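Local coordinates for malonyl CoA-acyl carrier protein transacylase (Burkholderia pseudomallei, PDB 3G87), which probably transfers the malonyl group from malonyl-CoA to the phosphopantetheine arm of holo-acyl carrier protein, as malonyl-CoA:ACP transacylases do, at residues D27-A30 / D31-A34. Residues are numbered along the deposited sequence; the frame is centred on the assembly and turned at random.
Sequences DRFA and DLTA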
loop_
_atom_site.group_PDB
_atom_site.type_symbol
_atom_site.label_atom_id
_atom_site.label_comp_id
_atom_site.label_asym_id
_atom_site.label_seq_id
_atom_site.Cartn_x
_atom_site.Cartn_y
_atom_site.Cartn_z
ATOM N N ASP A 27 -12.392 -16.793 -11.827
ATOM C CA ASP A 27 -12.850 -18.139 -12.154
ATOM C C ASP A 27 -11.691 -19.139 -12.158
ATOM O O ASP A 27 -11.904 -20.288 -11.785
ATOM C CB ASP A 27 -13.490 -18.166 -13.545
ATOM C CG ASP A 27 -14.847 -17.472 -13.602
ATOM O OD1 ASP A 27 -15.614 -17.442 -12.600
ATOM O OD2 ASP A 27 -15.133 -16.969 -14.700
ATOM N N ARG A 28 -10.485 -18.734 -12.591
ATOM C CA ARG A 28 -9.336 -19.618 -12.483
ATOM C C ARG A 28 -9.161 -20.078 -11.056
ATOM O O ARG A 28 -8.882 -21.258 -10.825
ATOM C CB ARG A 28 -8.046 -18.938 -12.964
ATOM C CG ARG A 28 -6.783 -19.799 -12.743
ATOM C CD ARG A 28 -5.502 -19.035 -13.203
ATOM N NE ARG A 28 -4.318 -19.857 -12.965
ATOM C CZ ARG A 28 -3.117 -19.638 -13.486
ATOM N NH1 ARG A 28 -2.919 -18.587 -14.278
ATOM N NH2 ARG A 28 -2.113 -20.483 -13.221
ATOM N N PHE A 29 -9.354 -19.159 -10.106
ATOM C CA PHE A 29 -9.185 -19.439 -8.674
ATOM C C PHE A 29 -10.548 -19.492 -8.009
ATOM O O PHE A 29 -10.789 -18.880 -6.975
ATOM C CB PHE A 29 -8.229 -18.414 -8.014
ATOM C CG PHE A 29 -6.789 -18.599 -8.444
ATOM C CD1 PHE A 29 -6.199 -17.738 -9.338
ATOM C CD2 PHE A 29 -6.042 -19.704 -8.010
ATOM C CE1 PHE A 29 -4.855 -17.931 -9.769
ATOM C CE2 PHE A 29 -4.734 -19.917 -8.469
ATOM C CZ PHE A 29 -4.148 -19.029 -9.347
ATOM N N ALA A 30 -11.434 -20.273 -8.612
ATOM C CA ALA A 30 -12.841 -20.284 -8.248
ATOM C C ALA A 30 -13.040 -20.555 -6.767
ATOM O O ALA A 30 -13.932 -19.978 -6.179
ATOM C CB ALA A 30 -13.581 -21.302 -9.076
ATOM N N ASP A 31 -12.225 -21.430 -6.175
ATOM C CA ASP A 31 -12.323 -21.708 -4.716
ATOM C C ASP A 31 -11.852 -20.536 -3.812
ATOM O O ASP A 31 -12.530 -20.208 -2.852
ATOM C CB ASP A 31 -11.574 -22.968 -4.317
ATOM C CG ASP A 31 -12.242 -24.259 -4.835
ATOM O OD1 ASP A 31 -13.236 -24.204 -5.631
ATOM O OD2 ASP A 31 -11.723 -25.345 -4.460
ATOM N N LEU A 32 -10.713 -19.910 -4.117
ATOM C CA LEU A 32 -10.289 -18.710 -3.409
ATOM C C LEU A 32 -11.400 -17.665 -3.533
ATOM O O LEU A 32 -11.835 -17.112 -2.529
ATOM C CB LEU A 32 -8.954 -18.196 -3.976
ATOM C CG LEU A 32 -7.677 -18.688 -3.285
ATOM C CD1 LEU A 32 -7.813 -20.094 -2.814
ATOM C CD2 LEU A 32 -6.416 -18.560 -4.113
ATOM N N THR A 33 -11.924 -17.460 -4.750
ATOM C CA THR A 33 -13.017 -16.508 -4.941
ATOM C C THR A 33 -14.233 -16.766 -4.050
ATOM O O THR A 33 -14.736 -15.836 -3.399
ATOM C CB THR A 33 -13.394 -16.414 -6.397
ATOM O OG1 THR A 33 -12.256 -15.977 -7.134
ATOM C CG2 THR A 33 -14.502 -15.417 -6.624
ATOM N N ALA A 34 -14.691 -18.013 -3.974
ATOM C CA ALA A 34 -15.819 -18.349 -3.102
ATOM C C ALA A 34 -15.449 -18.132 -1.649
ATOM O O ALA A 34 -16.307 -17.712 -0.869
ATOM C CB ALA A 34 -16.288 -19.788 -3.307
#
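Phe29 meets Leu32 and Thr33 at a helix-to-helix junction on the surface of the acyltransferase domain. Helix 25-28 ends, Phe29 leaves helical geometry (phi -107°, psi 50°), and helix 30-40 starts at once. Phe29 is thus the N-cap residue of the second helix. Its carbonyl oxygen accepts the first i to i+4 bond of the new helix. Thr33 N donates to Phe29 O at 2.9 Å. The next bond in the series runs from Ala34 N to Ala30 O, 3.0 Å.

The side chains of Phe29 and Leu32 run alongside each other in the same direction. Phe29 CB and Leu32 CB are 4.1 Å apart. Farther out, Leu32 CD2 approaches Phe29 CD2 obliquely, also at 4.1 Å. With CG anti to its carbonyl carbon, the Phe29 ring is carried alongside Leu32. Arg28 CG lies 3.9 Å above one face of this ring, toward its rim.

Helix 59-81 forms the next shell. Phe29 rests on Leu72 and Glu79, and Leu32 on Tyr75. The extended Arg28 side chain packs on Ala76 and makes salt bridges through NH2 to Glu79 and Asp80. Phe29 and Leu32 thus pack the junction against helix 59-81.

Thr33 is the buried residue here. Its OG1 sits beside the backbone N (chi1 -60°) and hydrogen-bonds Phe26 O, a carbonyl of the preceding helix. The same OG1 lies 3.3 Å from Phe29 O.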